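Local structure of eEF1A lysine and N-terminal methyltransferase (5WCJ) at residues C136-P139 against A140-E143; R167-G170 against L171-S174. The protein methylates elongation factor 1-alpha at two positions, and the C-terminal methyltransferase domain present here modifies its N-terminal glycine. All coordinates share one frame; numbering follows the deposited sequence.

How the contacts relate
Both contacts are local turns on the same side of the Rossmann-like methyltransferase domain; contact 1 leads into a helix and contact 2 starts one. Contact 1 closes the loop between strand 118-123 and helix 144-152; contact 2, later in the chain, is the first turn of helix 169-182, beyond strand 158-164. Their centres lie 12 Å apart, and with nearest atoms about 6 Å apart they do not touch, although Met134 meets both Pro139 of contact 1 and Leu171 of contact 2. Contact 1 reaches the cofactor product, since Phe141 belongs to the S-adenosylhomocysteine pocket. Contact 2 lies at the surface, its centre 23 Å from that of the chain, against 15 Å for contact 1.

Contact 1 of 2, residues C136-P139 against A140-E143; sequences CPPP and AFVE. With SAH (S-adenosyl-L-homocysteine), chain F.
Pro138 and Phe141 run next to each other with a shared heading in the proline-rich loop that follows strand 118-123 of this Rossmann-like methyltransferase fold. Pro138 CD packs 3.7 Å from Phe141 CD1, on the ring side nearest the proline. With CG beside the backbone N and anti to the carbonyl carbon (chi1 -78°), the aromatic ring is carried alongside Pro138 and on toward the adenine. Pro137, preceded by a cis peptide bond, approaches Phe141 obliquely through CB and meets Val142 at about a right angle, its CG 3.9 Å from Val142 CG1. Two successive reverse-turn bonds hold these side chains in place: Phe141 N donates to Pro138 O at 3.0 Å, and Val142 N donates to Pro139 O at the same separation. In each bond the donor sits above the carbonyl plane, as the tight curl of the chain imposes. Leu162 of strand 158-164 touches both Pro137 and Val142, while Phe123 stacks edge-to-face with Phe141. The turn ends at Glu143, the N-cap of helix 144-152, whose OE1 is hydrogen-bonded to both Ser145 OG and Phe146 N. On the adenine side, Phe141 CZ comes within 3.5 Å of SAH N6, which lies at the edge of the phenyl ring and near its plane.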
# COMPACT_ATOMS: atom_id res chain seq x y z
N CYS A 136 0.55 -8.39 -12.77
CA CYS A 136 0.10 -7.41 -11.78
C CYS A 136 -0.59 -8.11 -10.61
O CYS A 136 -1.79 -8.35 -10.64
CB CYS A 136 -0.83 -6.42 -12.46
SG CYS A 136 -1.32 -5.06 -11.38
N PRO A 137 0.15 -8.49 -9.57
CA PRO A 137 1.61 -8.48 -9.50
C PRO A 137 2.20 -9.71 -10.18
O PRO A 137 1.46 -10.66 -10.46
CB PRO A 137 1.85 -8.59 -8.00
CG PRO A 137 0.74 -9.47 -7.53
CD PRO A 137 -0.45 -9.15 -8.39
N PRO A 138 3.52 -9.73 -10.38
CA PRO A 138 4.18 -10.99 -10.71
C PRO A 138 3.82 -12.09 -9.69
O PRO A 138 3.68 -11.81 -8.50
CB PRO A 138 5.67 -10.62 -10.67
CG PRO A 138 5.69 -9.15 -10.92
CD PRO A 138 4.48 -8.62 -10.23
N PRO A 139 3.66 -13.35 -10.14
CA PRO A 139 3.11 -14.39 -9.25
C PRO A 139 3.91 -14.66 -7.99
O PRO A 139 3.34 -15.07 -6.98
CB PRO A 139 3.06 -15.65 -10.15
CG PRO A 139 3.80 -15.33 -11.37
CD PRO A 139 3.88 -13.84 -11.52
N ALA A 140 5.22 -14.42 -8.02
CA ALA A 140 6.04 -14.63 -6.83
C ALA A 140 5.59 -13.80 -5.63
O ALA A 140 5.79 -14.22 -4.50
CB ALA A 140 7.51 -14.38 -7.12
N PHE A 141 4.97 -12.64 -5.88
CA PHE A 141 4.53 -11.74 -4.80
C PHE A 141 3.34 -12.31 -4.04
O PHE A 141 3.05 -11.84 -2.95
CB PHE A 141 4.13 -10.35 -5.35
CG PHE A 141 5.29 -9.46 -5.65
CD1 PHE A 141 5.89 -9.47 -6.89
CD2 PHE A 141 5.80 -8.62 -4.68
CE1 PHE A 141 6.96 -8.63 -7.18
CE2 PHE A 141 6.87 -7.77 -4.94
CZ PHE A 141 7.45 -7.76 -6.20
N VAL A 142 2.64 -13.28 -4.63
CA VAL A 142 1.46 -13.91 -3.97
C VAL A 142 1.60 -15.43 -3.71
O VAL A 142 0.65 -16.11 -3.36
CB VAL A 142 0.19 -13.57 -4.74
CG1 VAL A 142 -0.07 -12.07 -4.67
CG2 VAL A 142 0.23 -14.03 -6.20
N GLU A 143 2.82 -15.93 -3.84
CA GLU A 143 3.15 -17.30 -3.51
C GLU A 143 3.23 -17.41 -1.99
O GLU A 143 3.66 -16.50 -1.27
CB GLU A 143 4.47 -17.64 -4.20
CG GLU A 143 4.98 -19.05 -4.02
CD GLU A 143 5.82 -19.21 -2.78
OE1 GLU A 143 6.47 -18.22 -2.38
OE2 GLU A 143 5.80 -20.31 -2.18
CG SAH F . 2.07 1.32 -10.94
SD SAH F . 3.32 1.00 -12.21
C5' SAH F . 4.09 -0.55 -11.67
C4' SAH F . 5.40 -0.22 -10.97
O4' SAH F . 5.95 -1.44 -10.42
C3' SAH F . 6.47 0.34 -11.93
O3' SAH F . 7.08 1.49 -11.35
C2' SAH F . 7.47 -0.81 -12.04
O2' SAH F . 8.83 -0.45 -12.27
C1' SAH F . 7.34 -1.40 -10.64
N9 SAH F . 7.85 -2.76 -10.49
C8 SAH F . 7.74 -3.80 -11.38
N7 SAH F . 8.23 -4.93 -10.94
C5 SAH F . 8.69 -4.62 -9.67
C6 SAH F . 9.29 -5.39 -8.66
N6 SAH F . 9.55 -6.72 -8.79
N1 SAH F . 9.64 -4.77 -7.52
C2 SAH F . 9.39 -3.45 -7.39
N3 SAH F . 8.81 -2.63 -8.26
C4 SAH F . 8.47 -3.28 -9.38

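Contact 2 of 2, residues R167-G170 against L171-S174; sequences RDLG and LKDS
Gly170 O is gripped twice by Ser174, through its backbone N at 3.2 Å and, weakly, through its hydroxyl OG at 3.3 Å. The hydroxyl returns to the preceding turn because OG is set beside the backbone N (chi1 -59°). These bonds belong to the start of helix 169-182, whose N-cap is Asp168. Asp168 OD1 accepts from Leu171 N at 3.1 Å along an almost straight line, 178° at the hydrogen, but the N-H arrives from well above the carboxylate plane. Asp168 CG also lies against Leu171 CB at 3.7 Å, the two side chains crossing at about a right angle. Asp168 O receives Lys172 N at 2.9 Å, and Leu169 O takes Asp173 N. Leu169 and Lys172 extend alongside each other in the same direction, with CD2 of the leucine 4.1 Å from CE of the lysine, whose chain bends at chi3 (104°) and carries NZ to a salt bridge with Glu197. Leu171 touches the loop residues Met134 and Cys166. The Asp168 carboxylate thus satisfies an N-H of the first turn that has no earlier helical carbonyl to use, and its negative charge would be expected to interact favourably with the helix dipole.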
# COMPACT_ATOMS: atom_id res chain seq x y z
N ARG A 167 -6.61 -12.19 -15.61
CA ARG A 167 -7.66 -12.63 -16.54
C ARG A 167 -7.84 -14.15 -16.59
O ARG A 167 -8.92 -14.63 -16.91
CB ARG A 167 -7.39 -12.09 -17.95
CG ARG A 167 -7.52 -10.57 -18.06
CD ARG A 167 -7.35 -10.08 -19.50
NE ARG A 167 -7.43 -8.62 -19.56
CZ ARG A 167 -8.55 -7.92 -19.57
NH1 ARG A 167 -9.76 -8.51 -19.54
NH2 ARG A 167 -8.49 -6.59 -19.63
N ASP A 168 -6.79 -14.90 -16.28
CA ASP A 168 -6.85 -16.36 -16.16
C ASP A 168 -7.60 -16.71 -14.88
O ASP A 168 -7.04 -16.59 -13.76
CB ASP A 168 -5.43 -16.90 -16.16
CG ASP A 168 -5.34 -18.41 -16.00
OD1 ASP A 168 -6.28 -19.07 -15.52
OD2 ASP A 168 -4.26 -18.93 -16.33
N LEU A 169 -8.86 -17.10 -15.00
CA LEU A 169 -9.70 -17.26 -13.82
C LEU A 169 -9.33 -18.45 -12.94
O LEU A 169 -9.54 -18.39 -11.72
CB LEU A 169 -11.18 -17.27 -14.16
CG LEU A 169 -11.67 -15.97 -14.79
CD1 LEU A 169 -13.11 -16.20 -15.24
CD2 LEU A 169 -11.53 -14.74 -13.90
N GLY A 170 -8.79 -19.51 -13.52
CA GLY A 170 -8.26 -20.63 -12.75
C GLY A 170 -7.13 -20.18 -11.83
O GLY A 170 -7.14 -20.43 -10.62
N LEU A 171 -6.15 -19.49 -12.42
CA LEU A 171 -5.06 -18.91 -11.66
C LEU A 171 -5.56 -17.95 -10.60
O LEU A 171 -5.09 -17.99 -9.46
CB LEU A 171 -4.05 -18.22 -12.58
CG LEU A 171 -2.84 -17.57 -11.89
CD1 LEU A 171 -2.08 -18.58 -11.05
CD2 LEU A 171 -1.93 -16.90 -12.90
N LYS A 172 -6.52 -17.08 -10.96
CA LYS A 172 -7.05 -16.12 -10.01
C LYS A 172 -7.63 -16.78 -8.74
O LYS A 172 -7.40 -16.30 -7.63
CB LYS A 172 -8.09 -15.19 -10.64
CG LYS A 172 -8.64 -14.18 -9.67
CD LYS A 172 -9.26 -12.95 -10.28
CE LYS A 172 -10.75 -12.99 -10.24
NZ LYS A 172 -11.28 -11.74 -10.84
N ASP A 173 -8.38 -17.87 -8.92
CA ASP A 173 -8.92 -18.63 -7.79
C ASP A 173 -7.81 -19.23 -6.91
O ASP A 173 -7.94 -19.21 -5.70
CB ASP A 173 -9.88 -19.73 -8.28
CG ASP A 173 -11.25 -19.18 -8.72
OD1 ASP A 173 -11.54 -17.98 -8.55
OD2 ASP A 173 -12.07 -19.98 -9.24
N SER A 174 -6.73 -19.73 -7.51
CA SER A 174 -5.57 -20.23 -6.78
C SER A 174 -4.86 -19.11 -5.99
O SER A 174 -4.50 -19.29 -4.82
CB SER A 174 -4.56 -20.88 -7.73
OG SER A 174 -5.15 -21.96 -8.44